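Side-chain contacts in coenzyme A transferase (PDB 3QLI), which probably transfers coenzyme A between an acyl-CoA thioester and a carboxylic acid such as acetate: residues Asp272-Gly277 with Asn307-Ile312; Met46-Pro51 with Glu301-Leu306; Gly235-Met240 with Gln282-Asp287. All blocks are in the same frame, centred on the assembly; numbering follows the deposited sequence.

Contact 1: Asp272-Gly277 with Asn307-Ile312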
ATOM      1  N   ASP A 272      10.127  20.597 -20.150  1.00 16.99           N
ATOM      2  CA  ASP A 272      10.262  20.793 -21.605  1.00 21.43           C
ATOM      3  C   ASP A 272       8.897  20.681 -22.299  1.00 22.12           C
ATOM      4  O   ASP A 272       8.566  21.474 -23.194  1.00 20.41           O
ATOM      5  CB  ASP A 272      11.259  19.789 -22.191  1.00 20.53           C
ATOM      6  CG  ASP A 272      11.509  20.010 -23.668  1.00 28.81           C
ATOM      7  OD1 ASP A 272      12.164  21.016 -24.020  1.00 31.68           O
ATOM      8  OD2 ASP A 272      11.061  19.171 -24.477  1.00 32.96           O
ATOM      9  N   LEU A 273       8.090  19.707 -21.872  1.00 19.18           N
ATOM     10  CA  LEU A 273       6.763  19.530 -22.448  1.00 17.51           C
ATOM     11  C   LEU A 273       5.850  20.715 -22.124  1.00 19.72           C
ATOM     12  O   LEU A 273       5.008  21.100 -22.939  1.00 19.07           O
ATOM     13  CB  LEU A 273       6.137  18.210 -21.998  1.00 20.67           C
ATOM     14  CG  LEU A 273       6.910  16.944 -22.389  1.00 20.22           C
ATOM     15  CD1 LEU A 273       6.202  15.706 -21.834  1.00 19.24           C
ATOM     16  CD2 LEU A 273       7.060  16.848 -23.905  1.00 20.57           C
ATOM     17  N   ILE A 274       6.020  21.302 -20.943  1.00 18.52           N
ATOM     18  CA  ILE A 274       5.286  22.526 -20.616  1.00 17.31           C
ATOM     19  C   ILE A 274       5.699  23.643 -21.578  1.00 20.79           C
ATOM     20  O   ILE A 274       4.858  24.284 -22.211  1.00 20.78           O
ATOM     21  CB  ILE A 274       5.547  22.984 -19.173  1.00 17.97           C
ATOM     22  CG1 ILE A 274       5.021  21.951 -18.168  1.00 16.82           C
ATOM     23  CG2 ILE A 274       4.861  24.324 -18.914  1.00 18.00           C
ATOM     24  CD1 ILE A 274       5.311  22.334 -16.703  1.00 16.36           C
ATOM     25  N   ARG A 275       7.005  23.852 -21.696  1.00 19.59           N
ATOM     26  CA  ARG A 275       7.557  24.876 -22.587  1.00 24.36           C
ATOM     27  C   ARG A 275       7.086  24.714 -24.041  1.00 27.82           C
ATOM     28  O   ARG A 275       6.820  25.701 -24.740  1.00 27.48           O
ATOM     29  CB  ARG A 275       9.085  24.846 -22.500  1.00 26.60           C
ATOM     30  CG  ARG A 275       9.808  25.909 -23.298  1.00 34.14           C
ATOM     31  CD  ARG A 275      11.329  25.762 -23.143  1.00 39.23           C
ATOM     32  NE  ARG A 275      11.780  25.850 -21.751  1.00 41.79           N
ATOM     33  CZ  ARG A 275      12.370  24.857 -21.082  1.00 42.05           C
ATOM     34  NH1 ARG A 275      12.591  23.685 -21.667  1.00 45.80           N
ATOM     35  NH2 ARG A 275      12.753  25.038 -19.827  1.00 40.31           N
ATOM     36  N   ARG A 276       6.969  23.470 -24.497  1.00 23.22           N
ATOM     37  CA  ARG A 276       6.530  23.200 -25.862  1.00 23.20           C
ATOM     38  C   ARG A 276       5.030  23.374 -26.093  1.00 26.51           C
ATOM     39  O   ARG A 276       4.587  23.349 -27.233  1.00 25.61           O
ATOM     40  CB  ARG A 276       6.934  21.791 -26.292  1.00 25.63           C
ATOM     41  CG  ARG A 276       8.421  21.601 -26.477  1.00 27.42           C
ATOM     42  CD  ARG A 276       8.757  20.145 -26.781  1.00 28.04           C
ATOM     43  NE  ARG A 276      10.182  19.982 -27.040  1.00 33.34           N
ATOM     44  CZ  ARG A 276      10.729  20.060 -28.251  1.00 39.08           C
ATOM     45  NH1 ARG A 276       9.964  20.284 -29.312  1.00 38.75           N
ATOM     46  NH2 ARG A 276      12.039  19.910 -28.404  1.00 39.26           N
ATOM     47  N   GLY A 277       4.250  23.526 -25.024  1.00 22.93           N
ATOM     48  CA  GLY A 277       2.801  23.633 -25.144  1.00 20.41           C
ATOM     49  C   GLY A 277       2.112  22.280 -25.246  1.00 23.88           C
ATOM     50  O   GLY A 277       0.899  22.193 -25.483  1.00 20.42           O
ATOM     51  N   ASN A 307      10.351  30.202 -12.123  1.00 18.41           N
ATOM     52  CA  ASN A 307      10.138  31.477 -11.456  1.00 21.45           C
ATOM     53  C   ASN A 307       8.869  32.186 -11.929  1.00 23.97           C
ATOM     54  O   ASN A 307       8.754  32.543 -13.093  1.00 22.84           O
ATOM     55  CB  ASN A 307      11.367  32.372 -11.639  1.00 23.55           C
ATOM     56  CG  ASN A 307      11.334  33.593 -10.747  1.00 26.65           C
ATOM     57  OD1 ASN A 307      11.405  33.484  -9.516  1.00 20.95           O
ATOM     58  ND2 ASN A 307      11.227  34.772 -11.363  1.00 28.84           N
ATOM     59  N   ASP A 308       7.910  32.368 -11.025  1.00 20.80           N
ATOM     60  CA  ASP A 308       6.706  33.146 -11.318  1.00 24.99           C
ATOM     61  C   ASP A 308       5.882  32.580 -12.459  1.00 26.60           C
ATOM     62  O   ASP A 308       5.218  33.330 -13.172  1.00 20.81           O
ATOM     63  CB  ASP A 308       7.074  34.588 -11.679  1.00 28.24           C
ATOM     64  CG  ASP A 308       7.476  35.403 -10.473  1.00 29.69           C
ATOM     65  OD1 ASP A 308       6.807  35.288  -9.431  1.00 31.64           O
ATOM     66  OD2 ASP A 308       8.463  36.161 -10.570  1.00 34.18           O
ATOM     67  N   HIS A 309       5.941  31.266 -12.645  1.00 22.46           N
ATOM     68  CA  HIS A 309       5.178  30.619 -13.701  1.00 20.28           C
ATOM     69  C   HIS A 309       3.756  30.405 -13.227  1.00 20.72           C
ATOM     70  O   HIS A 309       3.548  29.710 -12.228  1.00 20.80           O
ATOM     71  CB  HIS A 309       5.794  29.262 -14.024  1.00 19.18           C
ATOM     72  CG  HIS A 309       5.409  28.740 -15.368  1.00 18.89           C
ATOM     73  ND1 HIS A 309       4.096  28.614 -15.766  1.00 16.95           N
ATOM     74  CD2 HIS A 309       6.163  28.320 -16.411  1.00 20.14           C
ATOM     75  CE1 HIS A 309       4.058  28.143 -17.002  1.00 20.86           C
ATOM     76  NE2 HIS A 309       5.299  27.956 -17.417  1.00 19.52           N
ATOM     77  N   PRO A 310       2.766  30.973 -13.943  1.00 18.47           N
ATOM     78  CA  PRO A 310       1.371  30.927 -13.481  1.00 21.48           C
ATOM     79  C   PRO A 310       0.683  29.594 -13.748  1.00 20.68           C
ATOM     80  O   PRO A 310      -0.452  29.397 -13.294  1.00 20.24           O
ATOM     81  CB  PRO A 310       0.678  32.023 -14.312  1.00 25.23           C
ATOM     82  CG  PRO A 310       1.775  32.730 -15.072  1.00 23.99           C
ATOM     83  CD  PRO A 310       2.924  31.801 -15.151  1.00 21.90           C
ATOM     84  N   ALA A 311       1.343  28.703 -14.483  1.00 16.91           N
ATOM     85  CA  ALA A 311       0.757  27.400 -14.797  1.00 17.97           C
ATOM     86  C   ALA A 311       1.488  26.236 -14.137  1.00 18.01           C
ATOM     87  O   ALA A 311       1.282  25.081 -14.503  1.00 18.10           O
ATOM     88  CB  ALA A 311       0.666  27.186 -16.309  1.00 20.38           C
ATOM     89  N   ILE A 312       2.350  26.540 -13.171  1.00 16.90           N
ATOM     90  CA  ILE A 312       3.011  25.500 -12.388  1.00 17.75           C
ATOM     91  C   ILE A 312       2.633  25.761 -10.936  1.00 22.40           C
ATOM     92  O   ILE A 312       2.687  26.905 -10.469  1.00 23.21           O
ATOM     93  CB  ILE A 312       4.554  25.500 -12.605  1.00 22.16           C
ATOM     94  CG1 ILE A 312       4.883  25.179 -14.065  1.00 17.17           C
ATOM     95  CG2 ILE A 312       5.257  24.475 -11.701  1.00 22.20           C
ATOM     96  CD1 ILE A 312       6.354  25.353 -14.434  1.00 21.33           C
TER
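Ile274, near the C-terminal end of helix 268-276, makes a small, partly buried van der Waals contact with the connection from helix 300-306 into strand 312-314, apolar toward Ile312 and against a ring nitrogen of His309. Each branch of the isoleucine has its own partner. The CG2 branch, trans to the backbone N, approaches the histidine obliquely and comes within 4.0 Å of His309 NE2, the two side chains running past each other in opposite senses. The longer branch reaches further, and Ile274 CD1 sits 3.9 Å from Ile312 CG1 and equally close to Ile312 CD1, so its tip rests against the outer half of that chain, the two crossing at a slant.

Ile312 also shapes the histidine site from within its own segment: its CD1 lies over one face of the His309 ring, 3.5 Å above the plane and displaced to the rim. At the ring edge, nearly in plane, Ala311 N donates to His309 ND1 at 3.0 Å, with an N-H...N angle of 157°. This bond lies within the type I turn His309-Ile312; His309 NE2 is hydrogen-bonded in turn, with Tyr305 OH beside it, so both ring nitrogens are held and the Ile274 methyl only borders NE2.

On the helix the charged residues turn elsewhere. Arg276 NE forms a salt bridge with Asp272 OD2 (2.8 Å, 151°), from the syn side but tilted out of the carboxylate plane, while Arg275 NH1 makes a longer one, 3.6 Å, to Asp272 OD1. Gly277, with positive phi, closes the helix in a Schellman motif.

Around this contact, Tyr305 of helix 300-306 meets the His309 ring with steeply inclined planes and forms a cation-pi pair with Arg275, while strand 291-293 supplies Ser291 against Ile274 and Phe293 against Ile312.

Contact 2: Met46-Pro51 with Glu301-Leu306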
ATOM      1  N   MET A  46      14.261  19.474   1.017  1.00 12.10           N
ATOM      2  CA  MET A  46      14.804  18.390   0.200  1.00 13.55           C
ATOM      3  C   MET A  46      15.715  18.843  -0.939  1.00 16.86           C
ATOM      4  O   MET A  46      15.412  19.811  -1.632  1.00 15.42           O
ATOM      5  CB  MET A  46      13.664  17.573  -0.419  1.00 14.43           C
ATOM      6  CG  MET A  46      12.662  16.998   0.560  1.00 14.95           C
ATOM      7  SD  MET A  46      11.295  16.192  -0.300  1.00 17.40           S
ATOM      8  CE  MET A  46      12.129  14.785  -1.026  1.00 17.04           C
ATOM      9  N   PHE A  47      16.833  18.146  -1.127  1.00 15.49           N
ATOM     10  CA  PHE A  47      17.731  18.438  -2.246  1.00 17.83           C
ATOM     11  C   PHE A  47      18.260  19.869  -2.310  1.00 15.15           C
ATOM     12  O   PHE A  47      18.956  20.335  -1.414  1.00 14.02           O
ATOM     13  CB  PHE A  47      17.112  18.025  -3.586  1.00 16.43           C
ATOM     14  CG  PHE A  47      18.129  17.767  -4.661  1.00 16.92           C
ATOM     15  CD1 PHE A  47      19.106  16.800  -4.491  1.00 20.33           C
ATOM     16  CD2 PHE A  47      18.119  18.498  -5.834  1.00 17.12           C
ATOM     17  CE1 PHE A  47      20.049  16.564  -5.472  1.00 23.00           C
ATOM     18  CE2 PHE A  47      19.058  18.266  -6.820  1.00 18.71           C
ATOM     19  CZ  PHE A  47      20.024  17.298  -6.639  1.00 20.53           C
ATOM     20  N   ALA A  48      17.914  20.547  -3.400  1.00 17.53           N
ATOM     21  CA  ALA A  48      18.345  21.914  -3.668  1.00 14.04           C
ATOM     22  C   ALA A  48      17.860  22.830  -2.553  1.00 16.29           C
ATOM     23  O   ALA A  48      18.418  23.902  -2.331  1.00 16.03           O
ATOM     24  CB  ALA A  48      17.817  22.382  -5.013  1.00 18.67           C
ATOM     25  N   ALA A  49      16.799  22.403  -1.880  1.00 15.20           N
ATOM     26  CA  ALA A  49      16.221  23.121  -0.749  1.00 15.18           C
ATOM     27  C   ALA A  49      17.164  23.206   0.463  1.00 13.55           C
ATOM     28  O   ALA A  49      17.047  24.123   1.272  1.00 15.57           O
ATOM     29  CB  ALA A  49      14.886  22.510  -0.351  1.00 13.68           C
ATOM     30  N   GLU A  50      18.078  22.245   0.608  1.00 14.07           N
ATOM     31  CA  GLU A  50      18.997  22.256   1.748  1.00 13.95           C
ATOM     32  C   GLU A  50      19.763  23.576   1.705  1.00 15.24           C
ATOM     33  O   GLU A  50      20.236  23.986   0.648  1.00 17.36           O
ATOM     34  CB  GLU A  50      19.959  21.065   1.677  1.00 17.11           C
ATOM     35  CG  GLU A  50      19.270  19.701   1.640  1.00 14.86           C
ATOM     36  CD  GLU A  50      20.242  18.543   1.476  1.00 18.05           C
ATOM     37  OE1 GLU A  50      21.386  18.772   1.036  1.00 17.93           O
ATOM     38  OE2 GLU A  50      19.857  17.396   1.783  1.00 18.33           O
ATOM     39  N   PRO A  51      19.883  24.244   2.851  1.00 15.04           N
ATOM     40  CA  PRO A  51      20.514  25.574   2.880  1.00 15.46           C
ATOM     41  C   PRO A  51      22.024  25.544   3.192  1.00 16.83           C
ATOM     42  O   PRO A  51      22.405  25.285   4.328  1.00 14.59           O
ATOM     43  CB  PRO A  51      19.725  26.300   3.980  1.00 14.61           C
ATOM     44  CG  PRO A  51      19.319  25.208   4.915  1.00 15.84           C
ATOM     45  CD  PRO A  51      19.149  23.948   4.093  1.00 14.51           C
ATOM     46  N   GLU A 301      18.653  25.872 -15.931  1.00 21.68           N
ATOM     47  CA  GLU A 301      17.675  26.295 -16.923  1.00 23.84           C
ATOM     48  C   GLU A 301      16.256  25.967 -16.468  1.00 23.54           C
ATOM     49  O   GLU A 301      15.338  26.761 -16.656  1.00 25.33           O
ATOM     50  CB  GLU A 301      17.949  25.638 -18.274  1.00 27.03           C
ATOM     51  CG  GLU A 301      16.723  25.581 -19.158  1.00 38.62           C
ATOM     52  CD  GLU A 301      17.056  25.383 -20.625  1.00 48.20           C
ATOM     53  OE1 GLU A 301      17.223  24.217 -21.052  1.00 46.74           O
ATOM     54  OE2 GLU A 301      17.142  26.399 -21.350  1.00 51.90           O
ATOM     55  N   MET A 302      16.070  24.791 -15.878  1.00 22.95           N
ATOM     56  CA  MET A 302      14.746  24.416 -15.398  1.00 20.96           C
ATOM     57  C   MET A 302      14.357  25.243 -14.173  1.00 19.64           C
ATOM     58  O   MET A 302      13.216  25.690 -14.054  1.00 18.16           O
ATOM     59  CB  MET A 302      14.674  22.927 -15.052  1.00 19.44           C
ATOM     60  CG  MET A 302      13.282  22.507 -14.606  1.00 20.02           C
ATOM     61  SD  MET A 302      13.258  20.968 -13.669  1.00 21.50           S
ATOM     62  CE  MET A 302      13.712  21.581 -12.054  1.00 19.45           C
ATOM     63  N   TYR A 303      15.297  25.434 -13.249  1.00 18.32           N
ATOM     64  CA  TYR A 303      15.002  26.224 -12.055  1.00 20.61           C
ATOM     65  C   TYR A 303      14.559  27.658 -12.402  1.00 22.64           C
ATOM     66  O   TYR A 303      13.600  28.186 -11.815  1.00 21.75           O
ATOM     67  CB  TYR A 303      16.208  26.264 -11.106  1.00 17.04           C
ATOM     68  CG  TYR A 303      16.651  24.923 -10.545  1.00 19.96           C
ATOM     69  CD1 TYR A 303      15.730  24.015 -10.035  1.00 18.04           C
ATOM     70  CD2 TYR A 303      18.005  24.577 -10.507  1.00 19.77           C
ATOM     71  CE1 TYR A 303      16.143  22.790  -9.508  1.00 19.10           C
ATOM     72  CE2 TYR A 303      18.427  23.354  -9.991  1.00 19.57           C
ATOM     73  CZ  TYR A 303      17.492  22.467  -9.491  1.00 20.27           C
ATOM     74  OH  TYR A 303      17.905  21.261  -8.963  1.00 18.72           O
ATOM     75  N   GLU A 304      15.268  28.294 -13.333  1.00 21.95           N
ATOM     76  CA  GLU A 304      14.936  29.658 -13.747  1.00 23.76           C
ATOM     77  C   GLU A 304      13.537  29.722 -14.343  1.00 20.93           C
ATOM     78  O   GLU A 304      12.781  30.672 -14.104  1.00 22.08           O
ATOM     79  CB  GLU A 304      15.962  30.186 -14.754  1.00 26.32           C
ATOM     80  CG  GLU A 304      17.344  30.416 -14.159  1.00 35.19           C
ATOM     81  CD  GLU A 304      18.428  30.626 -15.216  1.00 45.23           C
ATOM     82  OE1 GLU A 304      19.549  31.040 -14.838  1.00 48.10           O
ATOM     83  OE2 GLU A 304      18.168  30.369 -16.418  1.00 48.46           O
ATOM     84  N   TYR A 305      13.198  28.698 -15.114  1.00 20.67           N
ATOM     85  CA  TYR A 305      11.903  28.630 -15.775  1.00 21.06           C
ATOM     86  C   TYR A 305      10.716  28.582 -14.797  1.00 20.94           C
ATOM     87  O   TYR A 305       9.628  29.055 -15.116  1.00 19.40           O
ATOM     88  CB  TYR A 305      11.853  27.436 -16.740  1.00 20.77           C
ATOM     89  CG  TYR A 305      10.575  27.396 -17.550  1.00 22.24           C
ATOM     90  CD1 TYR A 305      10.389  28.255 -18.634  1.00 26.41           C
ATOM     91  CD2 TYR A 305       9.553  26.510 -17.232  1.00 21.83           C
ATOM     92  CE1 TYR A 305       9.217  28.230 -19.377  1.00 24.43           C
ATOM     93  CE2 TYR A 305       8.378  26.480 -17.965  1.00 20.56           C
ATOM     94  CZ  TYR A 305       8.219  27.343 -19.039  1.00 23.00           C
ATOM     95  OH  TYR A 305       7.051  27.315 -19.776  1.00 22.89           O
ATOM     96  N   LEU A 306      10.923  28.028 -13.606  1.00 17.28           N
ATOM     97  CA  LEU A 306       9.828  27.903 -12.640  1.00 17.48           C
ATOM     98  C   LEU A 306       9.447  29.236 -12.044  1.00 17.61           C
ATOM     99  O   LEU A 306       8.356  29.389 -11.513  1.00 16.95           O
ATOM    100  CB  LEU A 306      10.207  26.957 -11.494  1.00 14.91           C
ATOM    101  CG  LEU A 306      10.778  25.607 -11.924  1.00 16.23           C
ATOM    102  CD1 LEU A 306      11.111  24.782 -10.676  1.00 19.21           C
ATOM    103  CD2 LEU A 306       9.794  24.875 -12.827  1.00 16.28           C
TER
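Van der Waals contact with the phenol end of Tyr303 joins Phe47 and Ala48 to helix 300-306, bringing together the N- and C-terminal acetyl-CoA hydrolase/transferase family regions, some 250 residues apart in the chain. The hydroxyl oxygen comes to the edge of the Phe47 ring, near its plane, with Phe47 CE2 3.9 Å from Tyr303 OH; the two side chains cross at roughly a right angle. Ala48 adds its methyl group obliquely to the tyrosine ring, its CB being 4.1 Å from Tyr303 OH and 4.5 Å from Tyr303 CZ. Tyr303 turns its ring off the helix with CG opposite the carbonyl carbon (chi1 -62°), which carries the phenol across to the loop.

The same hydroxyl that touches Phe47 and Ala48 is hydrogen-bonded to Ile210 O and Gly298 N, two main-chain partners that hold it in its buried place while carbon atoms of Phe47 and Ala48 lie at van der Waals distance. In the loop, a short 3-10 turn presents Ala48.

Phe47 also has a backbone hydrogen bond to Glu76, which contacts coenzyme A when it is bound (this chain carries none), and the two side chains are about 4 Å apart. Segment 46-51 connects strand 41-44 to helix 52-63, with Pro51 at that helix's N-cap and packed on strand 143-148, whereas Met302 and Leu306 of the opposing helix rest on strand 295-296.

Contact 3: Gly235-Met240 with Gln282-Asp287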
ATOM      1  N   GLY A 235      -3.996  13.454 -23.772  1.00 21.88           N
ATOM      2  CA  GLY A 235      -4.781  13.745 -22.592  1.00 21.09           C
ATOM      3  C   GLY A 235      -4.268  13.024 -21.355  1.00 19.27           C
ATOM      4  O   GLY A 235      -4.836  13.177 -20.280  1.00 17.28           O
ATOM      5  N   ALA A 236      -3.203  12.235 -21.502  1.00 17.62           N
ATOM      6  CA  ALA A 236      -2.603  11.548 -20.346  1.00 16.57           C
ATOM      7  C   ALA A 236      -2.147  12.537 -19.268  1.00 15.87           C
ATOM      8  O   ALA A 236      -1.692  13.639 -19.567  1.00 15.63           O
ATOM      9  CB  ALA A 236      -1.435  10.675 -20.790  1.00 17.35           C
ATOM     10  N   CYS A 237      -2.270  12.135 -18.007  1.00 14.32           N
ATOM     11  CA  CYS A 237      -1.831  12.967 -16.901  1.00 14.27           C
ATOM     12  C   CYS A 237      -0.589  12.313 -16.290  1.00 14.42           C
ATOM     13  O   CYS A 237      -0.685  11.287 -15.615  1.00 13.38           O
ATOM     14  CB  CYS A 237      -2.952  13.077 -15.868  1.00 15.31           C
ATOM     15  SG  CYS A 237      -2.598  14.196 -14.498  1.00 16.20           S
ATOM     16  N   LEU A 238       0.566  12.930 -16.514  1.00 13.19           N
ATOM     17  CA  LEU A 238       1.862  12.294 -16.289  1.00 12.76           C
ATOM     18  C   LEU A 238       2.433  12.448 -14.883  1.00 11.66           C
ATOM     19  O   LEU A 238       2.366  13.524 -14.278  1.00 12.79           O
ATOM     20  CB  LEU A 238       2.884  12.879 -17.254  1.00 13.47           C
ATOM     21  CG  LEU A 238       2.613  12.767 -18.753  1.00 16.66           C
ATOM     22  CD1 LEU A 238       3.713  13.495 -19.509  1.00 19.67           C
ATOM     23  CD2 LEU A 238       2.549  11.301 -19.147  1.00 15.25           C
ATOM     24  N   GLN A 239       3.003  11.358 -14.383  1.00 12.65           N
ATOM     25  CA  GLN A 239       3.990  11.427 -13.298  1.00 11.77           C
ATOM     26  C   GLN A 239       5.237  10.714 -13.795  1.00 15.20           C
ATOM     27  O   GLN A 239       5.131   9.652 -14.410  1.00 14.40           O
ATOM     28  CB  GLN A 239       3.493  10.754 -12.023  1.00 10.89           C
ATOM     29  CG  GLN A 239       4.594  10.610 -10.953  1.00  9.79           C
ATOM     30  CD  GLN A 239       5.261   9.241 -10.978  1.00 16.67           C
ATOM     31  OE1 GLN A 239       4.667   8.258 -11.430  1.00 14.04           O
ATOM     32  NE2 GLN A 239       6.509   9.173 -10.495  1.00 16.79           N
ATOM     33  N   MET A 240       6.414  11.297 -13.567  1.00 14.01           N
ATOM     34  CA  MET A 240       7.636  10.537 -13.805  1.00 17.78           C
ATOM     35  C   MET A 240       8.801  10.975 -12.929  1.00 20.98           C
ATOM     36  O   MET A 240       8.759  12.039 -12.329  1.00 20.00           O
ATOM     37  CB  MET A 240       8.034  10.545 -15.280  1.00 23.65           C
ATOM     38  CG  MET A 240       8.327  11.902 -15.862  1.00 23.86           C
ATOM     39  SD  MET A 240       8.636  11.702 -17.648  1.00 33.44           S
ATOM     40  CE  MET A 240       6.998  11.341 -18.261  1.00 23.06           C
ATOM     41  N   GLN A 282      -5.555  20.759 -19.442  1.00 18.40           N
ATOM     42  CA  GLN A 282      -6.967  21.020 -19.678  1.00 17.74           C
ATOM     43  C   GLN A 282      -7.858  19.785 -19.527  1.00 23.14           C
ATOM     44  O   GLN A 282      -9.071  19.926 -19.416  1.00 25.33           O
ATOM     45  CB  GLN A 282      -7.176  21.657 -21.058  1.00 22.30           C
ATOM     46  CG  GLN A 282      -6.669  23.092 -21.109  1.00 25.16           C
ATOM     47  CD  GLN A 282      -7.236  23.922 -19.969  1.00 32.62           C
ATOM     48  OE1 GLN A 282      -8.434  23.860 -19.681  1.00 38.05           O
ATOM     49  NE2 GLN A 282      -6.378  24.677 -19.294  1.00 31.60           N
ATOM     50  N   ARG A 283      -7.269  18.586 -19.510  1.00 18.81           N
ATOM     51  CA  ARG A 283      -8.067  17.364 -19.349  1.00 18.04           C
ATOM     52  C   ARG A 283      -8.085  16.833 -17.913  1.00 20.94           C
ATOM     53  O   ARG A 283      -8.762  15.846 -17.622  1.00 21.63           O
ATOM     54  CB  ARG A 283      -7.603  16.256 -20.315  1.00 19.49           C
ATOM     55  CG  ARG A 283      -7.395  16.709 -21.773  1.00 25.69           C
ATOM     56  CD  ARG A 283      -8.661  16.649 -22.621  1.00 31.21           C
ATOM     57  NE  ARG A 283      -8.385  17.005 -24.017  1.00 33.20           N
ATOM     58  CZ  ARG A 283      -8.069  16.132 -24.977  1.00 41.17           C
ATOM     59  NH1 ARG A 283      -7.996  14.834 -24.709  1.00 39.69           N
ATOM     60  NH2 ARG A 283      -7.831  16.556 -26.219  1.00 40.27           N
ATOM     61  N   LYS A 284      -7.343  17.477 -17.019  1.00 16.61           N
ATOM     62  CA  LYS A 284      -7.363  17.081 -15.611  1.00 16.33           C
ATOM     63  C   LYS A 284      -8.688  17.405 -14.937  1.00 21.26           C
ATOM     64  O   LYS A 284      -9.393  18.352 -15.310  1.00 20.54           O
ATOM     65  CB  LYS A 284      -6.218  17.731 -14.818  1.00 14.92           C
ATOM     66  CG  LYS A 284      -4.820  17.325 -15.282  1.00 16.12           C
ATOM     67  CD  LYS A 284      -3.780  17.417 -14.135  1.00 15.74           C
ATOM     68  CE  LYS A 284      -3.676  18.813 -13.576  1.00 18.36           C
ATOM     69  NZ  LYS A 284      -2.606  18.966 -12.533  1.00 15.56           N
ATOM     70  N   THR A 285      -9.013  16.610 -13.926  1.00 18.12           N
ATOM     71  CA  THR A 285     -10.163  16.870 -13.078  1.00 19.53           C
ATOM     72  C   THR A 285      -9.774  17.803 -11.924  1.00 19.75           C
ATOM     73  O   THR A 285     -10.508  18.730 -11.583  1.00 21.10           O
ATOM     74  CB  THR A 285     -10.736  15.551 -12.535  1.00 20.87           C
ATOM     75  OG1 THR A 285     -11.260  14.796 -13.628  1.00 22.79           O
ATOM     76  CG2 THR A 285     -11.834  15.800 -11.485  1.00 20.79           C
ATOM     77  N   LEU A 286      -8.616  17.561 -11.323  1.00 17.52           N
ATOM     78  CA  LEU A 286      -8.143  18.430 -10.253  1.00 15.89           C
ATOM     79  C   LEU A 286      -7.066  19.353 -10.791  1.00 17.80           C
ATOM     80  O   LEU A 286      -6.336  18.985 -11.715  1.00 16.15           O
ATOM     81  CB  LEU A 286      -7.563  17.598  -9.101  1.00 14.51           C
ATOM     82  CG  LEU A 286      -8.509  16.585  -8.462  1.00 18.32           C
ATOM     83  CD1 LEU A 286      -7.824  15.834  -7.287  1.00 17.03           C
ATOM     84  CD2 LEU A 286      -9.780  17.291  -7.993  1.00 21.46           C
ATOM     85  N   ASP A 287      -6.944  20.539 -10.200  1.00 18.19           N
ATOM     86  CA  ASP A 287      -5.889  21.469 -10.588  1.00 19.05           C
ATOM     87  C   ASP A 287      -5.892  21.720 -12.089  1.00 17.52           C
ATOM     88  O   ASP A 287      -4.841  21.791 -12.734  1.00 17.56           O
ATOM     89  CB  ASP A 287      -4.535  20.923 -10.154  1.00 15.54           C
ATOM     90  CG  ASP A 287      -4.522  20.521  -8.690  1.00 16.81           C
ATOM     91  OD1 ASP A 287      -4.539  21.418  -7.822  1.00 19.03           O
ATOM     92  OD2 ASP A 287      -4.513  19.311  -8.411  1.00 16.48           O
TER
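The guanidinium of Arg283 approaches Gly235 obliquely, Arg283 NH1 lying 4.0 Å from Gly235 CA. The aliphatic part of the same side chain follows the glycine too: a sharp bend at chi2 (-87°) folds the arginine so that Arg283 CG is likewise 4.0 Å from Gly235 CA, and the methylene and the nitrogen both face the alpha carbon from the same side. With no side chain and a positive phi of 80°, Gly235 turns a bare backbone to the arginine.

The second pairing is sulfur against methylene. Cys237 SG, trans to its own backbone N, meets the flank of the lysine chain, 3.5 Å from Lys284 CD and 3.9 Å from Lys284 CG.

Both pairs join the start of a strand to an irregular connection. Strand 237-240 lies between strands 260-261 and 332-337 in the mixed sheet of this alpha/beta fold, and segment 282-287 belongs to the loop between helix 268-276 and strand 291-293, running past the start of strand 237-240.

A kink at chi3 (-60°) turns the lysine end away from the sulfur, and the buried NZ is gripped by two carbonyls, Arg290 O and Ile261 O. Further along the loop, Asn329 OD1 receives both Thr285 N and Leu286 N, and Asp287 forms salt bridges with Arg290 and Arg315.

Contact 1 stands between the other two, its centre 15 Å from that of contact 2 and 14 Å from that of contact 3. It joins contact 2 through helix 300-306, where Ile274 CG2 lies 3.8 Å from Tyr305 OH and Ile312 CD1 3.8 Å from Leu306 CD2. Toward contact 3 it is linked through Leu273 CD1, 4.1 Å from Leu238 CD1. Contacts 2 and 3 do not touch: their nearest atoms are about 10 Å apart. Only contact 2 borders the coenzyme A site, the side chain of Phe47 being also about 8 Å from that of Val242; contacts 1 and 3 lie away from it.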